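Local structure of phosphodiesterase (Candida albicans, 6CPU) at residues A[38-50]-A[117-130]. The protein belongs to the cyclic nucleotide phosphodiesterase family of the HD clan, largely helical enzymes that hold paired metal ions, here zinc and magnesium. Sequence-based numbering, arbitrary orientation.
Sequences TETDSNVPIVIIF and ISSAKELLTNRISR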
ATOM      1  N   THR A  38       6.981 -10.352  -5.209  1.00 19.85           N
ATOM      2  CA  THR A  38       7.489 -11.245  -4.147  1.00 21.77           C
ATOM      3  C   THR A  38       7.089 -10.755  -2.762  1.00 21.66           C
ATOM      4  O   THR A  38       6.465  -9.690  -2.613  1.00 19.37           O
ATOM      5  CB  THR A  38       9.030 -11.354  -4.204  1.00 23.10           C
ATOM      6  OG1 THR A  38       9.617 -10.127  -3.748  1.00 24.26           O
ATOM      7  CG2 THR A  38       9.518 -11.659  -5.626  1.00 23.90           C
ATOM      8  N   GLU A  39       7.466 -11.525  -1.738  1.00 21.59           N
ATOM      9  CA  GLU A  39       7.159 -11.169  -0.356  1.00 22.41           C
ATOM     10  C   GLU A  39       8.378 -10.613   0.387  1.00 23.19           C
ATOM     11  O   GLU A  39       8.354 -10.495   1.607  1.00 23.13           O
ATOM     12  CB  GLU A  39       6.621 -12.397   0.387  1.00 23.23           C
ATOM     13  CG  GLU A  39       5.321 -12.933  -0.167  1.00 24.46           C
ATOM     14  CD  GLU A  39       4.151 -11.974  -0.007  1.00 23.82           C
ATOM     15  OE1 GLU A  39       4.069 -11.246   1.011  1.00 23.32           O
ATOM     16  OE2 GLU A  39       3.279 -11.952  -0.901  1.00 26.31           O
ATOM     17  N   THR A  40       9.432 -10.249  -0.340  1.00 22.89           N
ATOM     18  CA  THR A  40      10.682  -9.823   0.289  1.00 23.42           C
ATOM     19  C   THR A  40      11.175  -8.522  -0.352  1.00 22.15           C
ATOM     20  O   THR A  40      10.956  -8.303  -1.541  1.00 20.56           O
ATOM     21  CB  THR A  40      11.758 -10.917   0.146  1.00 24.36           C
ATOM     22  OG1 THR A  40      11.882 -11.302  -1.227  1.00 25.88           O
ATOM     23  CG2 THR A  40      11.383 -12.154   0.968  1.00 25.25           C
ATOM     24  N   ASP A  41      11.828  -7.669   0.437  1.00 21.30           N
ATOM     25  CA  ASP A  41      12.481  -6.461  -0.106  1.00 21.58           C
ATOM     26  C   ASP A  41      13.585  -6.864  -1.082  1.00 22.50           C
ATOM     27  O   ASP A  41      14.285  -7.839  -0.834  1.00 22.57           O
ATOM     28  CB  ASP A  41      13.141  -5.627   1.007  1.00 21.20           C
ATOM     29  CG  ASP A  41      12.162  -5.125   2.058  1.00 21.16           C
ATOM     30  OD1 ASP A  41      11.074  -4.632   1.686  1.00 20.30           O
ATOM     31  OD2 ASP A  41      12.496  -5.225   3.276  1.00 19.83           O
ATOM     32  N   SER A  42      13.764  -6.111  -2.172  1.00 23.40           N
ATOM     33  CA  SER A  42      14.967  -6.254  -2.993  1.00 25.40           C
ATOM     34  C   SER A  42      16.138  -5.907  -2.089  1.00 24.61           C
ATOM     35  O   SER A  42      16.128  -4.863  -1.439  1.00 24.68           O
ATOM     36  CB  SER A  42      14.932  -5.319  -4.209  1.00 27.16           C
ATOM     37  OG  SER A  42      15.971  -5.646  -5.125  1.00 31.17           O
ATOM     38  N   ASN A  43      17.122  -6.796  -2.001  1.00 23.83           N
ATOM     39  CA  ASN A  43      18.195  -6.610  -1.028  1.00 24.94           C
ATOM     40  C   ASN A  43      19.600  -6.684  -1.620  1.00 24.36           C
ATOM     41  O   ASN A  43      20.576  -6.917  -0.907  1.00 22.73           O
ATOM     42  CB  ASN A  43      18.017  -7.579   0.142  1.00 26.35           C
ATOM     43  CG  ASN A  43      18.403  -8.989  -0.203  1.00 28.49           C
ATOM     44  OD1 ASN A  43      18.342  -9.395  -1.364  1.00 28.24           O
ATOM     45  ND2 ASN A  43      18.825  -9.751   0.810  1.00 31.30           N
ATOM     46  N   VAL A  44      19.687  -6.465  -2.926  1.00 24.48           N
ATOM     47  CA  VAL A  44      20.971  -6.378  -3.618  1.00 25.99           C
ATOM     48  C   VAL A  44      20.954  -5.129  -4.495  1.00 24.92           C
ATOM     49  O   VAL A  44      19.888  -4.742  -5.002  1.00 25.35           O
ATOM     50  CB  VAL A  44      21.271  -7.623  -4.495  1.00 28.00           C
ATOM     51  CG1 VAL A  44      21.512  -8.851  -3.614  1.00 29.88           C
ATOM     52  CG2 VAL A  44      20.165  -7.894  -5.495  1.00 29.06           C
ATOM     53  N   PRO A  45      22.112  -4.487  -4.680  1.00 23.96           N
ATOM     54  CA  PRO A  45      22.121  -3.362  -5.603  1.00 23.72           C
ATOM     55  C   PRO A  45      21.893  -3.841  -7.025  1.00 22.38           C
ATOM     56  O   PRO A  45      22.327  -4.950  -7.379  1.00 22.27           O
ATOM     57  CB  PRO A  45      23.521  -2.779  -5.464  1.00 24.81           C
ATOM     58  CG  PRO A  45      24.100  -3.379  -4.242  1.00 25.70           C
ATOM     59  CD  PRO A  45      23.403  -4.674  -4.004  1.00 25.13           C
ATOM     60  N   ILE A  46      21.199  -3.024  -7.808  1.00 21.69           N
ATOM     61  CA  ILE A  46      20.951  -3.310  -9.206  1.00 21.92           C
ATOM     62  C   ILE A  46      21.724  -2.297 -10.041  1.00 22.95           C
ATOM     63  O   ILE A  46      21.622  -1.081  -9.817  1.00 22.33           O
ATOM     64  CB  ILE A  46      19.455  -3.261  -9.545  1.00 21.37           C
ATOM     65  CG1 ILE A  46      18.719  -4.400  -8.831  1.00 21.74           C
ATOM     66  CG2 ILE A  46      19.234  -3.323 -11.066  1.00 22.12           C
ATOM     67  CD1 ILE A  46      17.217  -4.300  -8.918  1.00 21.82           C
ATOM     68  N   VAL A  47      22.501  -2.799 -10.998  1.00 22.89           N
ATOM     69  CA  VAL A  47      23.244  -1.940 -11.933  1.00 24.18           C
ATOM     70  C   VAL A  47      22.607  -2.065 -13.308  1.00 23.01           C
ATOM     71  O   VAL A  47      22.431  -3.182 -13.806  1.00 22.40           O
ATOM     72  CB  VAL A  47      24.739  -2.330 -12.031  1.00 26.04           C
ATOM     73  CG1 VAL A  47      25.450  -1.467 -13.067  1.00 27.48           C
ATOM     74  CG2 VAL A  47      25.419  -2.220 -10.676  1.00 26.72           C
ATOM     75  N   ILE A  48      22.223  -0.939 -13.902  1.00 23.46           N
ATOM     76  CA  ILE A  48      21.698  -0.932 -15.272  1.00 23.70           C
ATOM     77  C   ILE A  48      22.731  -0.301 -16.208  1.00 26.49           C
ATOM     78  O   ILE A  48      23.169   0.816 -15.983  1.00 25.59           O
ATOM     79  CB  ILE A  48      20.345  -0.210 -15.383  1.00 23.47           C
ATOM     80  CG1 ILE A  48      19.324  -0.849 -14.434  1.00 23.93           C
ATOM     81  CG2 ILE A  48      19.814  -0.275 -16.811  1.00 23.29           C
ATOM     82  CD1 ILE A  48      17.968  -0.175 -14.443  1.00 24.49           C
ATOM     83  N   ILE A  49      23.098  -1.040 -17.255  1.00 27.60           N
ATOM     84  CA  ILE A  49      24.088  -0.582 -18.239  1.00 28.44           C
ATOM     85  C   ILE A  49      23.360  -0.175 -19.508  1.00 29.84           C
ATOM     86  O   ILE A  49      22.749  -1.008 -20.182  1.00 30.21           O
ATOM     87  CB  ILE A  49      25.141  -1.670 -18.548  1.00 29.54           C
ATOM     88  CG1 ILE A  49      25.674  -2.276 -17.247  1.00 29.90           C
ATOM     89  CG2 ILE A  49      26.302  -1.078 -19.353  1.00 30.44           C
ATOM     90  CD1 ILE A  49      26.652  -3.420 -17.446  1.00 30.60           C
ATOM     91  N   PHE A  50      23.403   1.123 -19.797  1.00 30.90           N
ATOM     92  CA  PHE A  50      22.864   1.692 -21.031  1.00 34.04           C
ATOM     93  C   PHE A  50      23.973   1.850 -22.074  1.00 36.46           C
ATOM     94  O   PHE A  50      25.157   1.814 -21.729  1.00 35.83           O
ATOM     95  CB  PHE A  50      22.259   3.072 -20.765  1.00 34.12           C
ATOM     96  CG  PHE A  50      21.014   3.038 -19.944  1.00 34.07           C
ATOM     97  CD1 PHE A  50      19.779   2.850 -20.547  1.00 35.20           C
ATOM     98  CD2 PHE A  50      21.070   3.195 -18.566  1.00 36.26           C
ATOM     99  CE1 PHE A  50      18.615   2.822 -19.796  1.00 35.52           C
ATOM    100  CE2 PHE A  50      19.908   3.170 -17.809  1.00 35.08           C
ATOM    101  CZ  PHE A  50      18.681   2.989 -18.426  1.00 34.68           C
ATOM    102  N   ILE A 117      28.935  -0.033  -4.903  1.00 30.73           N
ATOM    103  CA  ILE A 117      28.129  -1.255  -4.884  1.00 29.97           C
ATOM    104  C   ILE A 117      28.372  -2.067  -3.613  1.00 29.41           C
ATOM    105  O   ILE A 117      27.429  -2.595  -3.028  1.00 27.31           O
ATOM    106  CB  ILE A 117      28.362  -2.121  -6.141  1.00 31.32           C
ATOM    107  CG1 ILE A 117      27.809  -1.396  -7.369  1.00 32.82           C
ATOM    108  CG2 ILE A 117      27.683  -3.479  -6.007  1.00 30.43           C
ATOM    109  CD1 ILE A 117      28.269  -1.987  -8.687  1.00 35.09           C
ATOM    110  N   SER A 118      29.629  -2.164  -3.182  1.00 29.38           N
ATOM    111  CA  SER A 118      29.946  -2.925  -1.975  1.00 30.20           C
ATOM    112  C   SER A 118      29.308  -2.295  -0.740  1.00 28.76           C
ATOM    113  O   SER A 118      28.728  -2.996   0.085  1.00 29.25           O
ATOM    114  CB  SER A 118      31.454  -3.040  -1.763  1.00 32.46           C
ATOM    115  OG  SER A 118      31.701  -3.971  -0.718  1.00 36.40           O
ATOM    116  N   SER A 119      29.406  -0.975  -0.627  1.00 28.30           N
ATOM    117  CA  SER A 119      28.788  -0.257   0.488  1.00 29.40           C
ATOM    118  C   SER A 119      27.275  -0.461   0.481  1.00 27.16           C
ATOM    119  O   SER A 119      26.693  -0.760   1.511  1.00 27.27           O
ATOM    120  CB  SER A 119      29.109   1.233   0.433  1.00 30.79           C
ATOM    121  OG  SER A 119      30.485   1.445   0.680  1.00 35.39           O
ATOM    122  N   ALA A 120      26.647  -0.311  -0.685  1.00 26.27           N
ATOM    123  CA  ALA A 120      25.204  -0.509  -0.797  1.00 25.30           C
ATOM    124  C   ALA A 120      24.790  -1.941  -0.438  1.00 26.12           C
ATOM    125  O   ALA A 120      23.819  -2.155   0.304  1.00 24.02           O
ATOM    126  CB  ALA A 120      24.715  -0.141  -2.193  1.00 24.61           C
ATOM    127  N   LYS A 121      25.531  -2.930  -0.925  1.00 26.85           N
ATOM    128  CA  LYS A 121      25.213  -4.309  -0.565  1.00 29.61           C
ATOM    129  C   LYS A 121      25.240  -4.522   0.950  1.00 28.19           C
ATOM    130  O   LYS A 121      24.338  -5.147   1.511  1.00 26.12           O
ATOM    131  CB  LYS A 121      26.167  -5.291  -1.228  1.00 32.77           C
ATOM    132  CG  LYS A 121      25.798  -6.736  -0.949  1.00 37.67           C
ATOM    133  CD  LYS A 121      26.393  -7.669  -1.981  1.00 41.89           C
ATOM    134  CE  LYS A 121      25.712  -9.027  -1.964  1.00 44.68           C
ATOM    135  NZ  LYS A 121      25.977  -9.728  -0.683  1.00 45.85           N
ATOM    136  N   GLU A 122      26.278  -4.000   1.598  1.00 29.64           N
ATOM    137  CA  GLU A 122      26.444  -4.141   3.044  1.00 31.92           C
ATOM    138  C   GLU A 122      25.257  -3.540   3.804  1.00 29.27           C
ATOM    139  O   GLU A 122      24.847  -4.060   4.837  1.00 28.16           O
ATOM    140  CB  GLU A 122      27.761  -3.501   3.507  1.00 37.12           C
ATOM    141  CG  GLU A 122      28.996  -4.368   3.260  1.00 43.24           C
ATOM    142  CD  GLU A 122      30.320  -3.600   3.324  1.00 49.14           C
ATOM    143  OE1 GLU A 122      30.360  -2.470   3.875  1.00 52.76           O
ATOM    144  OE2 GLU A 122      31.338  -4.134   2.818  1.00 52.38           O
ATOM    145  N   LEU A 123      24.683  -2.467   3.267  1.00 25.44           N
ATOM    146  CA  LEU A 123      23.548  -1.793   3.905  1.00 23.59           C
ATOM    147  C   LEU A 123      22.173  -2.375   3.544  1.00 21.22           C
ATOM    148  O   LEU A 123      21.209  -2.180   4.283  1.00 21.89           O
ATOM    149  CB  LEU A 123      23.584  -0.305   3.567  1.00 24.49           C
ATOM    150  CG  LEU A 123      24.819   0.423   4.112  1.00 27.43           C
ATOM    151  CD1 LEU A 123      24.987   1.779   3.449  1.00 28.49           C
ATOM    152  CD2 LEU A 123      24.736   0.585   5.625  1.00 27.35           C
ATOM    153  N   LEU A 124      22.074  -3.085   2.424  1.00 21.05           N
ATOM    154  CA  LEU A 124      20.787  -3.600   1.951  1.00 20.40           C
ATOM    155  C   LEU A 124      20.490  -5.023   2.373  1.00 20.05           C
ATOM    156  O   LEU A 124      19.356  -5.421   2.377  1.00 19.11           O
ATOM    157  CB  LEU A 124      20.708  -3.547   0.426  1.00 20.84           C
ATOM    158  CG  LEU A 124      20.529  -2.143  -0.158  1.00 20.99           C
ATOM    159  CD1 LEU A 124      20.789  -2.179  -1.655  1.00 21.86           C
ATOM    160  CD2 LEU A 124      19.155  -1.577   0.126  1.00 21.00           C
ATOM    161  N   THR A 125      21.518  -5.806   2.691  1.00 20.90           N
ATOM    162  CA  THR A 125      21.310  -7.233   2.903  1.00 21.51           C
ATOM    163  C   THR A 125      20.270  -7.546   3.969  1.00 20.61           C
ATOM    164  O   THR A 125      19.405  -8.407   3.757  1.00 20.79           O
ATOM    165  CB  THR A 125      22.647  -7.933   3.239  1.00 21.75           C
ATOM    166  OG1 THR A 125      23.558  -7.717   2.159  1.00 22.84           O
ATOM    167  CG2 THR A 125      22.449  -9.435   3.446  1.00 22.65           C
ATOM    168  N   ASN A 126      20.350  -6.841   5.096  1.00 20.75           N
ATOM    169  CA  ASN A 126      19.556  -7.136   6.283  1.00 21.57           C
ATOM    170  C   ASN A 126      18.377  -6.186   6.452  1.00 21.42           C
ATOM    171  O   ASN A 126      18.505  -4.971   6.261  1.00 21.73           O
ATOM    172  CB  ASN A 126      20.451  -7.106   7.536  1.00 22.27           C
ATOM    173  CG  ASN A 126      19.669  -7.289   8.822  1.00 23.99           C
ATOM    174  OD1 ASN A 126      19.135  -6.335   9.377  1.00 21.91           O
ATOM    175  ND2 ASN A 126      19.621  -8.528   9.321  1.00 25.69           N
ATOM    176  N   ARG A 127      17.226  -6.767   6.783  1.00 20.67           N
ATOM    177  CA  ARG A 127      15.958  -6.054   6.943  1.00 20.11           C
ATOM    178  C   ARG A 127      16.029  -4.909   7.933  1.00 20.05           C
ATOM    179  O   ARG A 127      15.475  -3.833   7.698  1.00 17.25           O
ATOM    180  CB  ARG A 127      14.868  -7.055   7.354  1.00 20.46           C
ATOM    181  CG  ARG A 127      13.556  -6.480   7.857  1.00 19.58           C
ATOM    182  CD  ARG A 127      12.717  -5.817   6.772  1.00 19.99           C
ATOM    183  NE  ARG A 127      11.570  -5.141   7.358  1.00 19.38           N
ATOM    184  CZ  ARG A 127      10.738  -4.326   6.710  1.00 19.25           C
ATOM    185  NH1 ARG A 127      10.885  -4.084   5.409  1.00 18.46           N
ATOM    186  NH2 ARG A 127       9.745  -3.760   7.366  1.00 19.99           N
ATOM    187  N   ILE A 128      16.725  -5.121   9.044  1.00 19.03           N
ATOM    188  CA  ILE A 128      16.790  -4.097  10.067  1.00 19.38           C
ATOM    189  C   ILE A 128      17.672  -2.952   9.592  1.00 18.10           C
ATOM    190  O   ILE A 128      17.348  -1.790   9.834  1.00 20.25           O
ATOM    191  CB  ILE A 128      17.285  -4.666  11.426  1.00 19.23           C
ATOM    192  CG1 ILE A 128      16.410  -5.858  11.851  1.00 19.43           C
ATOM    193  CG2 ILE A 128      17.285  -3.591  12.494  1.00 19.71           C
ATOM    194  CD1 ILE A 128      14.951  -5.567  12.104  1.00 19.68           C
ATOM    195  N   SER A 129      18.760  -3.272   8.898  1.00 18.21           N
ATOM    196  CA  SER A 129      19.591  -2.256   8.239  1.00 18.08           C
ATOM    197  C   SER A 129      18.754  -1.427   7.242  1.00 17.97           C
ATOM    198  O   SER A 129      18.866  -0.195   7.190  1.00 17.54           O
ATOM    199  CB  SER A 129      20.742  -2.925   7.498  1.00 18.29           C
ATOM    200  OG  SER A 129      21.658  -1.994   6.948  1.00 18.41           O
ATOM    201  N   ARG A 130      17.947  -2.119   6.453  1.00 17.27           N
ATOM    202  CA  ARG A 130      17.130  -1.459   5.411  1.00 17.72           C
ATOM    203  C   ARG A 130      16.146  -0.446   6.000  1.00 18.33           C
ATOM    204  O   ARG A 130      16.010   0.677   5.496  1.00 17.03           O
ATOM    205  CB  ARG A 130      16.377  -2.477   4.579  1.00 18.15           C
ATOM    206  CG  ARG A 130      17.233  -3.261   3.608  1.00 17.97           C
ATOM    207  CD  ARG A 130      16.405  -4.014   2.576  1.00 18.54           C
ATOM    208  NE  ARG A 130      15.504  -5.023   3.126  1.00 19.54           N
ATOM    209  CZ  ARG A 130      15.847  -6.263   3.470  1.00 20.16           C
ATOM    210  NH1 ARG A 130      17.106  -6.681   3.391  1.00 19.78           N
ATOM    211  NH2 ARG A 130      14.903  -7.084   3.928  1.00 20.29           N
TER
HETATM  212  O   HOH W   1      22.729  -8.515  -0.439  1.00 38.41           O
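P45, N43 and D41 carry the loop that leads into strand 46-49 across the end of helix 110-124 and the start of helix 127-135. P45 lies on the first helix, its CG 3.9 Å from A120 CB and its CD against K121 CB. A compact ring suits this spot: the small A120 lets it come close to the helix backbone. V47, on strand 46-49 of the parallel sheet, packs its CG2 tightly on I117 CD1, 3.5 Å away.

N43 sits where the two helices meet. A chi1 of 75° turns its short amide to T125 O, to which N43 ND2 donates over 3.3 Å, nearly straight at 168° and on a carbonyl lone pair. Asparagine suits the spot: ND2 serves a carbonyl at the turn between helices while CB packs on L124 O and R130 NH1. R130 NH1 also donates to L124 O at 2.8 Å, tying the two helices together.

D41 OD2 takes R127 NH1 on the syn lone pair at 2.9 Å, the two planar groups being nearly coplanar. R130 grips D41 OD2 side-on from the anti side, NH2 at 3.1 Å on that lone pair and NE at 3.0 Å tilted from the carboxylate plane. OD1 accepts from G270 N. R127 also hydrogen-bonds N271 and forms a salt bridge with E486, and R130 forms one with D505. Three N-H donors from two positive groups would be expected to favour the ionised carboxylate of buried D41. Shared by both arginines, D41 with E486 and D505 probably balances their charges, fastening the loop to the helical body.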